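PDB 4DWD: mandelate racemase/muconate lactonizing enzyme, C-terminal domain protein from Paracoccus denitrificans, which binds magnesium and, as a member of the enolase superfamily, probably acts as a hydro-lyase whose substrate is not established. Local coordinates for residues 268-273 / 293-298; 125-130 / 344-349; 112-117 / 309-314. All blocks are in the same frame, centred on the assembly; numbering follows the deposited sequence. Where two conformers were deposited one is given.

Contact 1 (268-273 / 293-298)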
loop_
_atom_site.group_PDB
_atom_site.type_symbol
_atom_site.label_atom_id
_atom_site.label_comp_id
_atom_site.label_asym_id
_atom_site.label_seq_id
_atom_site.Cartn_x
_atom_site.Cartn_y
_atom_site.Cartn_z
ATOM N N VAL B 268 20.537 7.778 -8.627
ATOM C CA VAL B 268 20.975 6.506 -9.204
ATOM C C VAL B 268 22.279 6.681 -9.985
ATOM O O VAL B 268 22.509 7.727 -10.614
ATOM C CB VAL B 268 19.886 5.821 -10.083
ATOM C CG1 VAL B 268 18.651 5.502 -9.236
ATOM C CG2 VAL B 268 19.543 6.670 -11.315
ATOM N N GLN B 269 23.110 5.636 -9.940
ATOM C CA GLN B 269 24.504 5.699 -10.391
ATOM C C GLN B 269 24.946 4.479 -11.210
ATOM O O GLN B 269 25.998 3.910 -10.935
ATOM C CB GLN B 269 25.409 5.833 -9.172
ATOM C CG GLN B 269 24.956 6.919 -8.213
ATOM C CD GLN B 269 25.921 7.049 -7.074
ATOM O OE1 GLN B 269 25.806 6.332 -6.073
ATOM N NE2 GLN B 269 26.885 7.951 -7.217
ATOM N N PRO B 270 24.163 4.099 -12.249
ATOM C CA PRO B 270 24.683 3.024 -13.092
ATOM C C PRO B 270 25.986 3.470 -13.799
ATOM O O PRO B 270 26.278 4.674 -13.888
ATOM C CB PRO B 270 23.550 2.805 -14.099
ATOM C CG PRO B 270 22.922 4.164 -14.240
ATOM C CD PRO B 270 22.990 4.760 -12.850
ATOM N N ASP B 271 26.749 2.496 -14.292
ATOM C CA ASP B 271 28.102 2.736 -14.835
ATOM C C ASP B 271 28.115 2.313 -16.292
ATOM O O ASP B 271 27.804 1.153 -16.623
ATOM C CB ASP B 271 29.133 1.931 -14.008
ATOM C CG ASP B 271 30.564 2.177 -14.416
ATOM O OD1 ASP B 271 30.850 2.349 -15.613
ATOM O OD2 ASP B 271 31.429 2.152 -13.508
ATOM N N ILE B 272 28.528 3.244 -17.149
ATOM C CA ILE B 272 28.529 3.063 -18.599
ATOM C C ILE B 272 29.369 1.888 -19.132
ATOM O O ILE B 272 29.111 1.408 -20.249
ATOM C CB ILE B 272 28.948 4.412 -19.268
ATOM C CG1 ILE B 272 28.506 4.525 -20.730
ATOM C CG2 ILE B 272 30.440 4.715 -19.087
ATOM C CD1 ILE B 272 28.349 5.977 -21.124
ATOM N N VAL B 273 30.371 1.440 -18.365
ATOM C CA VAL B 273 31.170 0.282 -18.772
ATOM C C VAL B 273 30.751 -0.997 -18.063
ATOM O O VAL B 273 31.283 -2.084 -18.359
ATOM C CB VAL B 273 32.701 0.501 -18.637
ATOM C CG1 VAL B 273 33.152 1.666 -19.491
ATOM C CG2 VAL B 273 33.151 0.687 -17.196
ATOM N N VAL B 293 14.368 11.425 -10.312
ATOM C CA VAL B 293 15.517 11.021 -9.523
ATOM C C VAL B 293 16.788 11.581 -10.150
ATOM O O VAL B 293 16.868 11.754 -11.380
ATOM C CB VAL B 293 15.608 9.485 -9.314
ATOM C CG1 VAL B 293 14.293 8.882 -8.836
ATOM C CG2 VAL B 293 16.094 8.777 -10.536
ATOM N N GLU B 294 17.771 11.855 -9.301
ATOM C CA GLU B 294 19.079 12.328 -9.759
ATOM C C GLU B 294 19.833 11.237 -10.511
ATOM O O GLU B 294 19.718 10.058 -10.195
ATOM C CB GLU B 294 19.934 12.793 -8.578
ATOM C CG GLU B 294 19.475 14.077 -7.896
ATOM C CD GLU B 294 20.369 14.407 -6.717
ATOM O OE1 GLU B 294 21.481 14.948 -6.934
ATOM O OE2 GLU B 294 19.978 14.111 -5.573
ATOM N N PHE B 295 20.609 11.650 -11.505
ATOM C CA PHE B 295 21.385 10.731 -12.346
ATOM C C PHE B 295 22.871 11.084 -12.246
ATOM O O PHE B 295 23.308 12.122 -12.757
ATOM C CB PHE B 295 20.882 10.817 -13.788
ATOM C CG PHE B 295 21.449 9.775 -14.690
ATOM C CD1 PHE B 295 21.015 8.447 -14.602
ATOM C CD2 PHE B 295 22.405 10.115 -15.642
ATOM C CE1 PHE B 295 21.531 7.485 -15.445
ATOM C CE2 PHE B 295 22.920 9.150 -16.502
ATOM C CZ PHE B 295 22.480 7.831 -16.394
ATOM N N VAL B 296 23.632 10.259 -11.527
ATOM C CA VAL B 296 25.017 10.575 -11.157
ATOM C C VAL B 296 25.860 9.304 -11.381
ATOM O O VAL B 296 26.107 8.545 -10.455
ATOM C CB VAL B 296 25.132 11.064 -9.688
ATOM C CG1 VAL B 296 26.569 11.475 -9.357
ATOM C CG2 VAL B 296 24.164 12.222 -9.411
ATOM N N PRO B 297 26.267 9.054 -12.626
ATOM C CA PRO B 297 26.899 7.771 -12.958
ATOM C C PRO B 297 28.138 7.448 -12.134
ATOM O O PRO B 297 28.958 8.332 -11.846
ATOM C CB PRO B 297 27.301 7.954 -14.416
ATOM C CG PRO B 297 26.277 8.902 -14.955
ATOM C CD PRO B 297 26.038 9.880 -13.826
ATOM N N HIS B 298 28.281 6.167 -11.796
ATOM C CA HIS B 298 29.537 5.632 -11.287
ATOM C C HIS B 298 30.491 5.487 -12.450
ATOM O O HIS B 298 30.114 4.996 -13.527
ATOM C CB HIS B 298 29.238 4.285 -10.651
ATOM C CG HIS B 298 30.452 3.521 -10.188
ATOM N ND1 HIS B 298 31.177 2.732 -11.007
ATOM C CD2 HIS B 298 31.024 3.414 -8.933
ATOM C CE1 HIS B 298 32.176 2.160 -10.309
ATOM N NE2 HIS B 298 32.084 2.576 -9.041
HETATM O O HOH W 1 29.441 5.844 -16.126
#
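His298 and Asp271 meet through one short hydrogen bond, His298 ND1 to Asp271 OD2 at 2.6 Å. The carboxylate oxygen lies 5° from the imidazole plane; OD2 itself is met on its anti side, 20° out of the carboxylate plane. Asp271 CG stands anti to its backbone N (chi1 -176°), which brings CG to 3.5 Å from His298 ND1. The other oxygen, OD1, takes the backbone N of Val273 at 2.9 Å in an Asx turn. With both oxygens engaged, the carboxylate is restrained from rotating.

Further along the segments the backbones run side by side. Val268 N donates to Glu294 O at 2.9 Å, and Val296 N to Val268 O in a nearly straight bond. A water joins Ile272 N to His298 O. Val268 CG2 also reaches Phe295 CD1 at 4.0 Å, and Pro270 CG reaches CE1 of the same ring at 3.8 Å.

The far side of the imidazole adjoins Glu249, which binds calcium in a structure of this protein, though no metal is bound there in this chain. A His-Asp pair following neighbouring parallel strands, beside the metal ligands, is typical of the active-site end of the enolase-superfamily barrel, as in mandelate racemase.

Contact 2 (125-130 / 344-349)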
loop_
_atom_site.group_PDB
_atom_site.type_symbol
_atom_site.label_atom_id
_atom_site.label_comp_id
_atom_site.label_asym_id
_atom_site.label_seq_id
_atom_site.Cartn_x
_atom_site.Cartn_y
_atom_site.Cartn_z
ATOM N N ARG B 125 32.416 21.996 -20.452
ATOM C CA ARG B 125 33.304 21.957 -19.296
ATOM C C ARG B 125 32.542 21.352 -18.131
ATOM O O ARG B 125 31.557 21.912 -17.658
ATOM C CB ARG B 125 33.819 23.348 -18.948
ATOM C CG ARG B 125 34.858 23.844 -19.924
ATOM C CD ARG B 125 35.453 25.142 -19.435
ATOM N NE ARG B 125 36.302 25.763 -20.444
ATOM C CZ ARG B 125 37.017 26.862 -20.242
ATOM N NH1 ARG B 125 36.995 27.464 -19.073
ATOM N NH2 ARG B 125 37.759 27.353 -21.212
ATOM N N LEU B 126 32.978 20.179 -17.692
ATOM C CA LEU B 126 32.208 19.433 -16.705
ATOM C C LEU B 126 32.955 19.397 -15.386
ATOM O O LEU B 126 34.102 18.965 -15.348
ATOM C CB LEU B 126 31.927 18.011 -17.201
ATOM C CG LEU B 126 31.055 17.840 -18.449
ATOM C CD1 LEU B 126 31.869 17.987 -19.728
ATOM C CD2 LEU B 126 30.331 16.495 -18.433
ATOM N N PRO B 127 32.313 19.858 -14.298
ATOM C CA PRO B 127 33.001 19.794 -13.003
ATOM C C PRO B 127 33.300 18.358 -12.585
ATOM O O PRO B 127 32.544 17.444 -12.926
ATOM C CB PRO B 127 32.002 20.437 -12.035
ATOM C CG PRO B 127 30.679 20.307 -12.707
ATOM C CD PRO B 127 30.954 20.411 -14.178
ATOM N N CYS B 128 34.397 18.169 -11.859
ATOM C CA CYS B 128 34.748 16.845 -11.343
ATOM C C CYS B 128 34.571 16.753 -9.821
ATOM O O CYS B 128 34.517 17.776 -9.131
ATOM C CB CYS B 128 36.185 16.469 -11.731
ATOM S SG CYS B 128 37.489 17.245 -10.739
ATOM N N TYR B 129 34.448 15.530 -9.305
ATOM C CA TYR B 129 34.626 15.301 -7.869
ATOM C C TYR B 129 35.738 14.293 -7.643
ATOM O O TYR B 129 35.853 13.313 -8.385
ATOM C CB TYR B 129 33.307 14.910 -7.169
ATOM C CG TYR B 129 32.765 13.493 -7.324
ATOM C CD1 TYR B 129 33.257 12.448 -6.544
ATOM C CD2 TYR B 129 31.703 13.215 -8.202
ATOM C CE1 TYR B 129 32.731 11.166 -6.644
ATOM C CE2 TYR B 129 31.173 11.929 -8.310
ATOM C CZ TYR B 129 31.694 10.913 -7.527
ATOM O OH TYR B 129 31.190 9.641 -7.605
ATOM N N SER B 130 36.580 14.553 -6.646
ATOM C CA SER B 130 37.658 13.639 -6.298
ATOM C C SER B 130 37.068 12.478 -5.520
ATOM O O SER B 130 36.522 12.668 -4.420
ATOM C CB SER B 130 38.721 14.340 -5.446
ATOM O OG SER B 130 39.329 15.404 -6.151
ATOM N N ASP B 344 41.576 23.253 -13.843
ATOM C CA ASP B 344 40.764 24.186 -13.052
ATOM C C ASP B 344 39.504 23.510 -12.515
ATOM O O ASP B 344 38.422 24.114 -12.483
ATOM C CB ASP B 344 40.400 25.442 -13.870
ATOM C CG ASP B 344 41.620 26.243 -14.303
ATOM O OD1 ASP B 344 42.686 26.130 -13.657
ATOM O OD2 ASP B 344 41.510 26.993 -15.295
ATOM N N GLY B 345 39.659 22.242 -12.120
ATOM C CA GLY B 345 38.585 21.456 -11.512
ATOM C C GLY B 345 37.531 20.922 -12.468
ATOM O O GLY B 345 36.490 20.429 -12.020
ATOM N N HIS B 346 37.792 21.009 -13.772
ATOM C CA HIS B 346 36.829 20.611 -14.806
ATOM C C HIS B 346 37.433 19.711 -15.850
ATOM O O HIS B 346 38.643 19.737 -16.075
ATOM C CB HIS B 346 36.266 21.848 -15.507
ATOM C CG HIS B 346 35.371 22.698 -14.635
ATOM N ND1 HIS B 346 35.852 23.517 -13.680
ATOM C CD2 HIS B 346 33.984 22.849 -14.622
ATOM C CE1 HIS B 346 34.829 24.148 -13.075
ATOM N NE2 HIS B 346 33.688 23.743 -13.654
ATOM N N PHE B 347 36.582 18.936 -16.519
ATOM C CA PHE B 347 36.977 18.168 -17.706
ATOM C C PHE B 347 36.544 18.944 -18.936
ATOM O O PHE B 347 35.374 19.324 -19.055
ATOM C CB PHE B 347 36.300 16.798 -17.709
ATOM C CG PHE B 347 36.719 15.917 -16.568
ATOM C CD1 PHE B 347 38.038 15.491 -16.457
ATOM C CD2 PHE B 347 35.792 15.500 -15.614
ATOM C CE1 PHE B 347 38.438 14.683 -15.400
ATOM C CE2 PHE B 347 36.180 14.673 -14.562
ATOM C CZ PHE B 347 37.507 14.265 -14.453
ATOM N N ALA B 348 37.486 19.186 -19.841
ATOM C CA ALA B 348 37.181 19.865 -21.101
ATOM C C ALA B 348 36.853 18.850 -22.185
ATOM O O ALA B 348 37.725 18.087 -22.618
ATOM C CB ALA B 348 38.350 20.752 -21.528
ATOM N N LEU B 349 35.596 18.846 -22.616
ATOM C CA LEU B 349 35.149 17.957 -23.686
ATOM C C LEU B 349 35.366 18.621 -25.046
ATOM O O LEU B 349 34.797 19.670 -25.327
ATOM C CB LEU B 349 33.670 17.605 -23.481
ATOM C CG LEU B 349 32.965 16.687 -24.484
ATOM C CD1 LEU B 349 33.712 15.377 -24.653
ATOM C CD2 LEU B 349 31.559 16.439 -23.979
#
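Phe347, on the face of the sheet shared with Leu126, meets Cys128. The phenyl ring presents CE2 to Cys128 CB at 3.4 Å. Cys128 SG lies 5.2 Å from the centroid of the Phe347 ring and 32° off its normal, an oblique sulfur-aromatic contact. Leu126 CD1 also meets Leu349 CB at 4.2 Å, the two side chains crossing at a slant.

The other face carries Pro127 and His346. The imidazole CD2 of His346 comes within 3.4 Å of Pro127 N, and its NE2 lies 4.0 Å from Pro127 CB. His346 ND1 donates to Asp344 O, which lies almost in the ring plane; this bond would limit rotation of the imidazole in the conformer given, but a second was deposited, so the restraint is not firm.

Between the faces, Leu126 and Phe347 form an antiparallel hydrogen-bonded pair: Leu126 N to Phe347 O is 2.9 Å, and Phe347 N to Leu126 O is 2.7 Å. Cys128 N extends the ladder to Gly345 O at 3.1 Å.

Strand 346-348 thus pairs antiparallel with strand 125-132, the first strand of the sheet of the enolase-superfamily barrel domain, which itself pairs in parallel with strands 158-162 and 323-325. An alanine in place of Phe347 would keep the backbone pairing but would probably leave Cys128 CB and SG without their aromatic neighbour, and His306 without its edge-to-face partner. The chemistry therefore divides in two: backbone bonds set the register, while the side chains contribute mainly apolar and sulfur-aromatic packing.

Contact 3 (112-117 / 309-314)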
loop_
_atom_site.group_PDB
_atom_site.type_symbol
_atom_site.label_atom_id
_atom_site.label_comp_id
_atom_site.label_asym_id
_atom_site.label_seq_id
_atom_site.Cartn_x
_atom_site.Cartn_y
_atom_site.Cartn_z
ATOM N N GLN B 112 31.209 13.510 -36.497
ATOM C CA GLN B 112 30.657 14.285 -35.384
ATOM C C GLN B 112 31.095 13.701 -34.056
ATOM O O GLN B 112 31.165 12.470 -33.912
ATOM C CB GLN B 112 29.124 14.278 -35.420
ATOM C CG GLN B 112 28.506 14.989 -36.622
ATOM C CD GLN B 112 28.766 16.486 -36.617
ATOM O OE1 GLN B 112 28.950 17.095 -35.558
ATOM N NE2 GLN B 112 28.760 17.093 -37.799
ATOM N N PRO B 113 31.376 14.573 -33.069
ATOM C CA PRO B 113 31.545 14.056 -31.712
ATOM C C PRO B 113 30.243 13.411 -31.234
ATOM O O PRO B 113 29.156 13.829 -31.633
ATOM C CB PRO B 113 31.829 15.312 -30.885
ATOM C CG PRO B 113 31.273 16.444 -31.674
ATOM C CD PRO B 113 31.393 16.045 -33.121
ATOM N N ILE B 114 30.358 12.414 -30.369
ATOM C CA ILE B 114 29.181 11.696 -29.896
ATOM C C ILE B 114 28.124 12.631 -29.289
ATOM O O ILE B 114 26.946 12.473 -29.581
ATOM C CB ILE B 114 29.586 10.538 -28.964
ATOM C CG1 ILE B 114 30.204 9.428 -29.824
ATOM C CG2 ILE B 114 28.393 10.001 -28.179
ATOM C CD1 ILE B 114 31.033 8.436 -29.030
ATOM N N TYR B 115 28.522 13.639 -28.503
ATOM C CA TYR B 115 27.512 14.511 -27.887
ATOM C C TYR B 115 26.662 15.276 -28.909
ATOM O O TYR B 115 25.502 15.583 -28.634
ATOM C CB TYR B 115 28.127 15.476 -26.870
ATOM C CG TYR B 115 29.034 16.556 -27.439
ATOM C CD1 TYR B 115 28.503 17.754 -27.943
ATOM C CD2 TYR B 115 30.418 16.402 -27.433
ATOM C CE1 TYR B 115 29.332 18.751 -28.448
ATOM C CE2 TYR B 115 31.256 17.395 -27.927
ATOM C CZ TYR B 115 30.709 18.558 -28.435
ATOM O OH TYR B 115 31.554 19.527 -28.927
ATOM N N LYS B 116 27.238 15.575 -30.070
ATOM C CA LYS B 116 26.473 16.224 -31.135
ATOM C C LYS B 116 25.420 15.259 -31.648
ATOM O O LYS B 116 24.253 15.629 -31.790
ATOM C CB LYS B 116 27.390 16.717 -32.261
ATOM C CG LYS B 116 28.120 18.005 -31.913
ATOM C CD LYS B 116 27.194 19.195 -32.085
ATOM C CE LYS B 116 27.852 20.490 -31.641
ATOM N NZ LYS B 116 26.935 21.646 -31.834
ATOM N N LEU B 117 25.822 14.006 -31.862
ATOM C CA LEU B 117 24.881 12.958 -32.297
ATOM C C LEU B 117 23.773 12.681 -31.281
ATOM O O LEU B 117 22.662 12.316 -31.660
ATOM C CB LEU B 117 25.625 11.673 -32.661
ATOM C CG LEU B 117 26.592 11.834 -33.850
ATOM C CD1 LEU B 117 27.348 10.541 -34.082
ATOM C CD2 LEU B 117 25.910 12.281 -35.145
ATOM N N ASN B 309 31.411 8.372 -20.631
ATOM C CA ASN B 309 30.694 8.995 -19.520
ATOM C C ASN B 309 30.498 10.495 -19.727
ATOM O O ASN B 309 29.379 10.997 -19.573
ATOM C CB ASN B 309 31.436 8.704 -18.207
ATOM C CG ASN B 309 30.610 9.006 -16.960
ATOM O OD1 ASN B 309 29.437 8.658 -16.875
ATOM N ND2 ASN B 309 31.245 9.631 -15.967
ATOM N N ILE B 310 31.568 11.212 -20.084
ATOM C CA ILE B 310 31.419 12.669 -20.270
ATOM C C ILE B 310 30.606 13.068 -21.519
ATOM O O ILE B 310 29.898 14.069 -21.492
ATOM C CB ILE B 310 32.747 13.460 -20.143
ATOM C CG1 ILE B 310 33.719 13.109 -21.279
ATOM C CG2 ILE B 310 33.354 13.265 -18.745
ATOM C CD1 ILE B 310 34.948 14.000 -21.315
ATOM N N HIS B 311 30.655 12.287 -22.597
ATOM C CA HIS B 311 29.734 12.572 -23.708
ATOM C C HIS B 311 28.298 12.491 -23.242
ATOM O O HIS B 311 27.490 13.374 -23.535
ATOM C CB HIS B 311 29.970 11.648 -24.897
ATOM C CG HIS B 311 31.133 12.066 -25.769
ATOM N ND1 HIS B 311 30.995 12.945 -26.786
ATOM C CD2 HIS B 311 32.478 11.696 -25.743
ATOM C CE1 HIS B 311 32.191 13.128 -27.386
ATOM N NE2 HIS B 311 33.099 12.362 -26.747
ATOM N N VAL B 312 27.954 11.428 -22.524
ATOM C CA VAL B 312 26.586 11.295 -22.015
ATOM C C VAL B 312 26.248 12.400 -21.019
ATOM O O VAL B 312 25.202 13.016 -21.113
ATOM C CB VAL B 312 26.342 9.897 -21.400
ATOM C CG1 VAL B 312 25.067 9.857 -20.557
ATOM C CG2 VAL B 312 26.295 8.839 -22.496
ATOM N N LEU B 313 27.140 12.671 -20.073
ATOM C CA LEU B 313 26.826 13.699 -19.062
ATOM C C LEU B 313 26.729 15.125 -19.608
ATOM O O LEU B 313 26.025 15.962 -19.038
ATOM C CB LEU B 313 27.780 13.610 -17.870
ATOM C CG LEU B 313 27.477 12.366 -17.016
ATOM C CD1 LEU B 313 28.575 12.127 -15.993
ATOM C CD2 LEU B 313 26.116 12.475 -16.331
ATOM N N SER B 314 27.405 15.392 -20.728
ATOM C CA SER B 314 27.288 16.698 -21.367
ATOM C C SER B 314 25.851 16.962 -21.820
ATOM O O SER B 314 25.452 18.134 -21.941
ATOM C CB SER B 314 28.263 16.829 -22.548
ATOM O OG SER B 314 27.816 16.118 -23.694
#
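Ile114 and Tyr115 at the start of the short helix 114-117, whose N-cap position is occupied by Pro113, pack on His311 of helix 304-314, a helix-to-helix contact between the N-terminal capping domain and the barrel domain of the enolase-superfamily fold. The evidence is local: five buried residues bury 222 Å² in all, and His311 supplies the largest share.

The polar interactions are few. Tyr115 N donates to His311 ND1 at 3.1 Å, but the angle of 133° makes the bond weak. The opposite ring nitrogen, NE2, is hydrogen-bonded to Leu355 O, so the imidazole is held at both nitrogens, and the two bonds together are consistent with a proton on NE2 and a lone acceptor role for ND1.

The ring contacts are of two kinds. Ile114 CB lies over one face of the imidazole, 3.9 Å from the His311 centroid, a CH-pi contact. The Tyr115 ring meets the imidazole rim to rim instead, with centroids 5.7 Å apart and planes at 27°; its CD2 approaches His311 ND1 at 3.6 Å. Tyr115 CG sits between its backbone N and carbonyl carbon (chi1 68°), a position that leaves CG 4.2 Å from His311 ND1. Pro113 CG covers one face of the phenol ring toward its rim.

Apolar contact beyond the rings is slight: Ile114 CG2 reaches His311 CB at 4.0 Å. One turn further along the helix, Ser314 OG donates to His311 O at 2.8 Å, and Ser314 OG also lies 3.3 Å from Tyr115 CB.

From the N terminus, segment 112-117 comes first, on the capping-domain side, and strand 125-132 follows it closely. The chain then runs through the barrel to 268-273, and contact 1 closes a short loop of 19 residues, largely helix, at 293-298. Helix 304-314 follows and closes the long loop of contact 3; segment 344-349 closes that of contact 2 later still. Contact 1 is therefore nested inside both long loops, which cross each other. Helix 304-314 links them in space: Pro297 and Ile272 of contact 1 pack on Asn309, Val312 and Leu313, and Leu349 of contact 2 packs on His311 and Ser314 of that helix and on Tyr115 of 112-117. Contacts 1 and 2 do not touch.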